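PilO protein (Pseudomonas aeruginosa, PDB 5UVR) pairs with PilN in the inner membrane to found the PilM/PilN/PilO/PilP complex needed to assemble functional type IV pili for adhesion and twitching motility. Local coordinates at residues T9-G14 and S57-I62; S15-E20 and A50-G55; P2-D7 and L36-S41. All blocks are in the same frame, centred on the assembly; numbering follows the deposited sequence.

The three contacts belong to the modified ferredoxin fold of the PilO core, and none is hydrogen-bonded across its two segments. Interaction 3 is buried, joining the start of helix 4-10 to strand 33-44 through aliphatic groups. Interaction 2 is partly buried and adds an aromatic pair between the 15-20 segment and helix 46-57. Interaction 1 lies at the surface, joins the end of helix 4-10 and the residues after it to the loop that follows helix 46-57, and buries least, 88 Å² against 128 and 108 Å². Interactions 1 and 3 both use helix 4-10, linked by the Arg61-Asp7 salt bridge. Leu13 touches Gly55 between interactions 1 and 2, and Phe52 touches Ile40 between 2 and 3.

Interaction 1: T9-G14 and S57-I62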
loop_
_atom_site.group_PDB
_atom_site.type_symbol
_atom_site.label_atom_id
_atom_site.label_comp_id
_atom_site.label_asym_id
_atom_site.label_seq_id
_atom_site.Cartn_x
_atom_site.Cartn_y
_atom_site.Cartn_z
ATOM N N THR A 9 10.673 -0.912 0.869
ATOM C CA THR A 9 11.825 -0.783 1.754
ATOM C C THR A 9 13.137 -0.719 0.976
ATOM O O THR A 9 14.055 0.009 1.371
ATOM C CB THR A 9 11.853 -1.934 2.762
ATOM O OG1 THR A 9 12.033 -3.176 2.076
ATOM C CG2 THR A 9 10.550 -1.976 3.563
ATOM N N ARG A 10 13.253 -1.464 -0.125
ATOM C CA ARG A 10 14.482 -1.417 -0.914
ATOM C C ARG A 10 14.682 -0.045 -1.543
ATOM O O ARG A 10 15.788 0.507 -1.504
ATOM C CB ARG A 10 14.470 -2.497 -1.999
ATOM C CG ARG A 10 15.583 -2.332 -3.034
ATOM C CD ARG A 10 15.546 -3.433 -4.087
ATOM N NE ARG A 10 14.220 -3.584 -4.683
ATOM C CZ ARG A 10 13.798 -2.933 -5.764
ATOM N NH1 ARG A 10 14.598 -2.072 -6.383
ATOM N NH2 ARG A 10 12.570 -3.143 -6.223
ATOM N N THR A 11 13.628 0.522 -2.124
ATOM C CA THR A 11 13.720 1.809 -2.802
ATOM C C THR A 11 13.551 2.993 -1.857
ATOM O O THR A 11 13.675 4.141 -2.299
ATOM C CB THR A 11 12.685 1.885 -3.931
ATOM O OG1 THR A 11 11.367 1.889 -3.377
ATOM C CG2 THR A 11 12.824 0.684 -4.859
ATOM N N GLY A 12 13.274 2.744 -0.578
ATOM C CA GLY A 12 13.246 3.803 0.413
ATOM C C GLY A 12 11.969 4.610 0.466
ATOM O O GLY A 12 12.018 5.819 0.717
ATOM N N LEU A 13 10.821 3.975 0.247
ATOM C CA LEU A 13 9.558 4.695 0.179
ATOM C C LEU A 13 9.034 5.005 1.571
ATOM O O LEU A 13 9.293 4.282 2.536
ATOM C CB LEU A 13 8.520 3.883 -0.592
ATOM C CG LEU A 13 8.754 3.869 -2.096
ATOM C CD1 LEU A 13 7.844 2.877 -2.771
ATOM C CD2 LEU A 13 8.542 5.266 -2.647
ATOM N N GLY A 14 8.294 6.103 1.667
ATOM C CA GLY A 14 7.651 6.459 2.913
ATOM C C GLY A 14 8.420 7.403 3.807
ATOM O O GLY A 14 8.189 7.401 5.021
ATOM N N SER A 57 2.974 4.307 -6.921
ATOM C CA SER A 57 2.388 4.346 -8.255
ATOM C C SER A 57 3.439 4.268 -9.353
ATOM O O SER A 57 3.114 3.877 -10.476
ATOM C CB SER A 57 1.559 5.630 -8.415
ATOM O OG SER A 57 0.507 5.713 -7.458
ATOM N N SER A 58 4.679 4.657 -9.061
ATOM C CA SER A 58 5.748 4.703 -10.044
ATOM C C SER A 58 6.601 3.440 -10.065
ATOM O O SER A 58 7.547 3.365 -10.854
ATOM C CB SER A 58 6.635 5.923 -9.774
ATOM O OG SER A 58 5.838 7.092 -9.775
ATOM N N LEU A 59 6.298 2.459 -9.225
ATOM C CA LEU A 59 7.058 1.216 -9.243
ATOM C C LEU A 59 6.862 0.504 -10.580
ATOM O O LEU A 59 5.764 0.538 -11.152
ATOM C CB LEU A 59 6.621 0.306 -8.091
ATOM C CG LEU A 59 6.915 0.815 -6.677
ATOM C CD1 LEU A 59 6.192 -0.044 -5.656
ATOM C CD2 LEU A 59 8.412 0.841 -6.419
ATOM N N PRO A 60 7.857 -0.121 -11.098
ATOM C CA PRO A 60 7.737 -0.802 -12.400
ATOM C C PRO A 60 7.036 -2.155 -12.287
ATOM O O PRO A 60 7.579 -3.199 -12.648
ATOM C CB PRO A 60 9.200 -0.929 -12.840
ATOM C CG PRO A 60 9.953 -1.070 -11.574
ATOM C CD PRO A 60 9.221 -0.217 -10.543
ATOM N N ARG A 61 5.808 -2.131 -11.785
ATOM C CA ARG A 61 5.016 -3.345 -11.642
ATOM C C ARG A 61 3.564 -2.936 -11.467
ATOM O O ARG A 61 3.263 -1.798 -11.112
ATOM C CB ARG A 61 5.488 -4.183 -10.451
ATOM C CG ARG A 61 5.152 -3.545 -9.119
ATOM C CD ARG A 61 5.814 -4.277 -7.945
ATOM N NE ARG A 61 5.415 -5.681 -7.849
ATOM C CZ ARG A 61 6.008 -6.562 -7.051
ATOM N NH1 ARG A 61 7.025 -6.182 -6.299
ATOM N NH2 ARG A 61 5.592 -7.825 -7.016
ATOM N N ILE A 62 2.656 -3.869 -11.725
ATOM C CA ILE A 62 1.240 -3.564 -11.569
ATOM C C ILE A 62 0.896 -3.608 -10.085
ATOM O O ILE A 62 0.918 -4.674 -9.461
ATOM C CB ILE A 62 0.353 -4.526 -12.365
ATOM C CG1 ILE A 62 0.636 -4.388 -13.862
ATOM C CG2 ILE A 62 -1.102 -4.204 -12.078
ATOM C CD1 ILE A 62 -0.138 -5.428 -14.722
#
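Leu13 and Leu59 reach each other with nearly the same side-chain shape: CG lies beside the backbone N in both (chi1 -74° in Leu13 and -65° in Leu59), and CD1 is the branch anti to CA. The CB of Leu13 already faces the 57-62 segment, whereas Leu59 leaves its backbone across the line of contact and comes close by its branched end. Leu13 meets Leu59 with its extended methyl and Leu59 answers with its other branch, which puts Leu13 CD1 4.2 Å from Leu59 CD2. The same CD2 approaches Thr11, whose OG1 stands 4.4 Å away, a loose van der Waals contact with a methyl; the hydroxyl's hydrogen bond goes to Asp7 O. A nearest CA separation of 9.3 Å, between Thr11 and Leu59, is consistent with contact through side chains, and both close atom pairs join side chains.

Gly12, with positive phi, takes the chain out of helical geometry, and its N keeps a weak 3.4 Å bond to Thr9 O. In the 57-62 segment, Pro60 centres an inverse gamma turn, closed by a weak 2.7 Å bond from Arg61 N to Leu59 O. The flank is polar: salt bridges run from Arg10 NH2 to Asp7 OD1 and from Arg61 NH1 to Asp7 OD2, and Thr11 CG2 lies 3.5 Å above the Arg10 guanidinium plane, toward its rim.

The contact thus joins the turn after helix 4-10 to the loop between helix 46-57 and strand 66-72. Leu13 also packs on Ile8, and Leu59 on Leu4 and Asp7, placing both leucines against helix 4-10.

Interaction 2: S15-E20 and A50-G55; sequences SGLEFE and ATFVSG
Leu17 and Phe52 form the close part of a helix-on-sheet contact in the modified ferredoxin fold, where helix 46-57 packs beside the segment leading into strand 18-24. One branch of Leu17 does the touching. Its CD1 comes within 3.5 Å of Phe52 CB and 3.8 Å of Phe52 CG, and lies 4.2 Å from each of the ring atoms CD1 and CD2 of Phe52, so the methyl is centred on the root of the ring. It approaches obliquely, with the two side chains crossing at about a right angle. Phe52 has its CG anti to the backbone N (chi1 176°), which carries the ring off the helix toward the sheet, where it also packs on Ile40 of strand 33-44 and Met83 of strand 81-86.

Phe19 gives a more open contact. It arrives from the direction opposite to Phe52 and presents its ring edge, in an offset edge-to-face pair with planes at 82° and centroids 6.0 Å apart.

Beyond these three residues the contact gives way to an exposed, polar side. Glu18 and Glu20 sit on the strand's other side, and Glu20 makes a salt bridge to Arg82. On the helix, the OG1 of Thr51 bonds to the backbone O of His47. Backbone bonds of Glu18 with Val43 and Glu20 with Ser41 hold strand 18-24 to strand 33-44. Within the aromatic pair, the nearest approach is Phe19 CZ to Phe52 CE1, 4.2 Å, longer than the closest Leu17 contact, with CE1 near the plane of the Phe19 ring.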
loop_
_atom_site.group_PDB
_atom_site.type_symbol
_atom_site.label_atom_id
_atom_site.label_comp_id
_atom_site.label_asym_id
_atom_site.label_seq_id
_atom_site.Cartn_x
_atom_site.Cartn_y
_atom_site.Cartn_z
ATOM N N SER A 15 9.314 8.222 3.252
ATOM C CA SER A 15 10.071 9.165 4.066
ATOM C C SER A 15 9.136 10.164 4.736
ATOM O O SER A 15 8.156 10.622 4.141
ATOM C CB SER A 15 11.100 9.903 3.205
ATOM O OG SER A 15 11.802 8.990 2.376
ATOM N N GLY A 16 9.442 10.494 5.989
ATOM C CA GLY A 16 8.607 11.365 6.788
ATOM C C GLY A 16 7.387 10.710 7.391
ATOM O O GLY A 16 6.701 11.346 8.202
ATOM N N LEU A 17 7.101 9.462 7.040
ATOM C CA LEU A 17 5.887 8.796 7.473
ATOM C C LEU A 17 6.145 7.880 8.656
ATOM O O LEU A 17 7.213 7.280 8.784
ATOM C CB LEU A 17 5.279 7.975 6.336
ATOM C CG LEU A 17 4.871 8.795 5.126
ATOM C CD1 LEU A 17 4.274 7.866 4.076
ATOM C CD2 LEU A 17 3.881 9.854 5.540
ATOM N N GLU A 18 5.128 7.761 9.502
ATOM C CA GLU A 18 5.129 6.859 10.647
ATOM C C GLU A 18 4.189 5.711 10.314
ATOM O O GLU A 18 2.965 5.863 10.372
ATOM C CB GLU A 18 4.687 7.587 11.913
ATOM C CG GLU A 18 5.492 8.845 12.236
ATOM C CD GLU A 18 6.850 8.535 12.845
ATOM O OE1 GLU A 18 7.106 7.356 13.172
ATOM O OE2 GLU A 18 7.660 9.474 13.001
ATOM N N PHE A 19 4.752 4.560 9.958
ATOM C CA PHE A 19 3.917 3.384 9.759
ATOM C C PHE A 19 3.306 2.959 11.080
ATOM O O PHE A 19 3.978 2.949 12.118
ATOM C CB PHE A 19 4.726 2.251 9.143
ATOM C CG PHE A 19 5.010 2.458 7.692
ATOM C CD1 PHE A 19 4.084 2.070 6.734
ATOM C CD2 PHE A 19 6.174 3.078 7.282
ATOM C CE1 PHE A 19 4.332 2.273 5.393
ATOM C CE2 PHE A 19 6.432 3.284 5.933
ATOM C CZ PHE A 19 5.503 2.877 4.989
ATOM N N GLU A 20 2.008 2.679 11.051
ATOM C CA GLU A 20 1.311 2.125 12.198
ATOM C C GLU A 20 1.049 0.642 12.029
ATOM O O GLU A 20 1.257 -0.128 12.963
ATOM C CB GLU A 20 -0.020 2.845 12.437
ATOM C CG GLU A 20 0.091 4.258 12.951
ATOM C CD GLU A 20 -1.257 4.817 13.365
ATOM O OE1 GLU A 20 -2.283 4.349 12.813
ATOM O OE2 GLU A 20 -1.290 5.710 14.239
ATOM N N ALA A 50 1.390 12.113 0.032
ATOM C CA ALA A 50 1.273 12.174 -1.424
ATOM C C ALA A 50 2.523 11.636 -2.100
ATOM O O ALA A 50 2.425 10.875 -3.068
ATOM C CB ALA A 50 1.016 13.606 -1.876
ATOM N N THR A 51 3.702 12.017 -1.599
ATOM C CA THR A 51 4.949 11.524 -2.173
ATOM C C THR A 51 5.005 10.005 -2.106
ATOM O O THR A 51 5.443 9.344 -3.058
ATOM C CB THR A 51 6.140 12.148 -1.445
ATOM O OG1 THR A 51 6.122 13.565 -1.655
ATOM C CG2 THR A 51 7.443 11.606 -1.974
ATOM N N PHE A 52 4.546 9.440 -0.991
ATOM C CA PHE A 52 4.474 7.983 -0.857
ATOM C C PHE A 52 3.551 7.361 -1.909
ATOM O O PHE A 52 3.918 6.378 -2.565
ATOM C CB PHE A 52 4.009 7.629 0.552
ATOM C CG PHE A 52 3.813 6.148 0.774
ATOM C CD1 PHE A 52 4.900 5.297 0.814
ATOM C CD2 PHE A 52 2.549 5.623 0.978
ATOM C CE1 PHE A 52 4.729 3.929 1.032
ATOM C CE2 PHE A 52 2.370 4.257 1.192
ATOM C CZ PHE A 52 3.468 3.415 1.218
ATOM N N VAL A 53 2.331 7.889 -2.057
ATOM C CA VAL A 53 1.397 7.329 -3.037
ATOM C C VAL A 53 1.988 7.398 -4.446
ATOM O O VAL A 53 1.901 6.438 -5.227
ATOM C CB VAL A 53 0.038 8.050 -2.946
ATOM C CG1 VAL A 53 -0.873 7.631 -4.116
ATOM C CG2 VAL A 53 -0.645 7.747 -1.629
ATOM N N SER A 54 2.626 8.518 -4.784
ATOM C CA SER A 54 3.281 8.628 -6.086
ATOM C C SER A 54 4.426 7.637 -6.212
ATOM O O SER A 54 4.653 7.074 -7.285
ATOM C CB SER A 54 3.792 10.049 -6.303
ATOM O OG SER A 54 2.696 10.906 -6.527
ATOM N N GLY A 55 5.169 7.425 -5.131
ATOM C CA GLY A 55 6.253 6.460 -5.180
ATOM C C GLY A 55 5.754 5.064 -5.480
ATOM O O GLY A 55 6.309 4.360 -6.327
#

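Interaction 3: P2-D7 and L36-S41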
loop_
_atom_site.group_PDB
_atom_site.type_symbol
_atom_site.label_atom_id
_atom_site.label_comp_id
_atom_site.label_asym_id
_atom_site.label_seq_id
_atom_site.Cartn_x
_atom_site.Cartn_y
_atom_site.Cartn_z
ATOM N N PRO A 2 10.773 -9.901 -5.740
ATOM C CA PRO A 2 10.481 -9.366 -4.405
ATOM C C PRO A 2 9.097 -8.735 -4.345
ATOM O O PRO A 2 8.612 -8.153 -5.319
ATOM C CB PRO A 2 11.586 -8.325 -4.183
ATOM C CG PRO A 2 12.128 -8.028 -5.539
ATOM C CD PRO A 2 11.975 -9.290 -6.330
ATOM N N GLY A 3 8.460 -8.870 -3.187
ATOM C CA GLY A 3 7.107 -8.402 -3.009
ATOM C C GLY A 3 7.032 -6.893 -2.869
ATOM O O GLY A 3 8.031 -6.170 -2.856
ATOM N N LEU A 4 5.793 -6.416 -2.765
ATOM C CA LEU A 4 5.552 -4.985 -2.624
ATOM C C LEU A 4 6.168 -4.449 -1.335
ATOM O O LEU A 4 6.703 -3.335 -1.316
ATOM C CB LEU A 4 4.051 -4.708 -2.656
ATOM C CG LEU A 4 3.510 -3.395 -3.229
ATOM C CD1 LEU A 4 2.306 -2.931 -2.426
ATOM C CD2 LEU A 4 4.550 -2.304 -3.308
ATOM N N LEU A 5 6.105 -5.229 -0.252
ATOM C CA LEU A 5 6.724 -4.808 1.006
ATOM C C LEU A 5 8.208 -4.506 0.810
ATOM O O LEU A 5 8.711 -3.477 1.271
ATOM C CB LEU A 5 6.513 -5.890 2.069
ATOM C CG LEU A 5 7.078 -5.697 3.479
ATOM C CD1 LEU A 5 6.422 -4.521 4.165
ATOM C CD2 LEU A 5 6.900 -6.962 4.305
ATOM N N GLU A 6 8.916 -5.376 0.087
ATOM C CA GLU A 6 10.341 -5.170 -0.169
ATOM C C GLU A 6 10.582 -3.985 -1.091
ATOM O O GLU A 6 11.558 -3.251 -0.913
ATOM C CB GLU A 6 10.963 -6.426 -0.783
ATOM C CG GLU A 6 11.236 -7.541 0.201
ATOM C CD GLU A 6 9.970 -8.090 0.814
ATOM O OE1 GLU A 6 8.947 -8.163 0.094
ATOM O OE2 GLU A 6 9.994 -8.433 2.018
ATOM N N ASP A 7 9.734 -3.803 -2.108
ATOM C CA ASP A 7 9.919 -2.678 -3.026
ATOM C C ASP A 7 9.901 -1.361 -2.270
ATOM O O ASP A 7 10.734 -0.482 -2.520
ATOM C CB ASP A 7 8.835 -2.670 -4.105
ATOM C CG ASP A 7 9.118 -3.635 -5.234
ATOM O OD1 ASP A 7 10.272 -4.106 -5.365
ATOM O OD2 ASP A 7 8.181 -3.917 -6.008
ATOM N N LEU A 36 -2.255 -10.516 -4.362
ATOM C CA LEU A 36 -1.442 -10.492 -3.141
ATOM C C LEU A 36 -1.700 -9.156 -2.453
ATOM O O LEU A 36 -1.059 -8.150 -2.789
ATOM C CB LEU A 36 0.038 -10.676 -3.469
ATOM C CG LEU A 36 0.571 -11.934 -4.205
ATOM C CD1 LEU A 36 -0.045 -12.264 -5.612
ATOM C CD2 LEU A 36 2.089 -11.824 -4.328
ATOM N N PRO A 37 -2.637 -9.091 -1.510
ATOM C CA PRO A 37 -3.005 -7.804 -0.908
ATOM C C PRO A 37 -2.188 -7.465 0.327
ATOM O O PRO A 37 -1.823 -8.328 1.120
ATOM C CB PRO A 37 -4.476 -8.013 -0.514
ATOM C CG PRO A 37 -4.794 -9.478 -0.816
ATOM C CD PRO A 37 -3.497 -10.176 -1.024
ATOM N N ILE A 38 -1.922 -6.169 0.490
ATOM C CA ILE A 38 -1.254 -5.656 1.686
ATOM C C ILE A 38 -2.037 -4.451 2.190
ATOM O O ILE A 38 -2.243 -3.486 1.447
ATOM C CB ILE A 38 0.210 -5.258 1.423
ATOM C CG1 ILE A 38 1.007 -6.423 0.829
ATOM C CG2 ILE A 38 0.867 -4.780 2.734
ATOM C CD1 ILE A 38 2.478 -6.086 0.568
ATOM N N GLN A 39 -2.442 -4.498 3.459
ATOM C CA GLN A 39 -3.193 -3.422 4.090
ATOM C C GLN A 39 -2.224 -2.564 4.892
ATOM O O GLN A 39 -1.423 -3.094 5.668
ATOM C CB GLN A 39 -4.287 -4.000 4.990
ATOM C CG GLN A 39 -5.070 -2.986 5.780
ATOM C CD GLN A 39 -5.982 -2.150 4.909
ATOM O OE1 GLN A 39 -6.759 -2.682 4.115
ATOM N NE2 GLN A 39 -5.896 -0.828 5.054
ATOM N N ILE A 40 -2.251 -1.251 4.686
ATOM C CA ILE A 40 -1.299 -0.400 5.389
ATOM C C ILE A 40 -1.999 0.807 5.998
ATOM O O ILE A 40 -2.919 1.387 5.409
ATOM C CB ILE A 40 -0.122 0.045 4.491
ATOM C CG1 ILE A 40 -0.475 1.265 3.660
ATOM C CG2 ILE A 40 0.371 -1.085 3.607
ATOM C CD1 ILE A 40 0.705 1.826 2.915
ATOM N N SER A 41 -1.566 1.164 7.207
ATOM C CA SER A 41 -1.985 2.379 7.888
ATOM C C SER A 41 -0.738 3.192 8.174
ATOM O O SER A 41 0.239 2.664 8.712
ATOM C CB SER A 41 -2.719 2.074 9.194
ATOM O OG SER A 41 -4.017 1.569 8.947
#
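The first turn of helix 4-10 packs on strand 33-44 here, a helix-on-sheet contact in the core of the modified ferredoxin fold, and Ile38 carries the strand's side of it. CB of Ile38 points toward the helix; with CG1 beside the backbone N (chi1 -55°) and the long branch extended (chi2 -179°), CD1 reaches Leu4 and Leu5. This one methyl makes the contact: it lies 3.8 Å from Leu4 CB and equally 3.8 Å from Leu5 N. Contact with the backbone nitrogen means that the methyl rests on the main chain of the helix as well as on its side chains, and it is van der Waals in kind. Leu5 and Ile38 have the closest CA atoms across the segments, 8.1 Å apart.

Gly3 occupies the N-cap position just before the helix, and its O accepts a 3.0 Å bond from Asp7 N. Leu4 and Ile38 are buried, and neighbours add to the apolar setting: Leu4 packs on Leu59 and Ala87, Leu5 on Ile22 and Leu24, and Ile38 on Ile22. The first bond of the Leu5 side chain runs across the line to the strand, and CB is its side-chain atom nearest the 36-41 segment, 4.3 Å from Ile38 CD1.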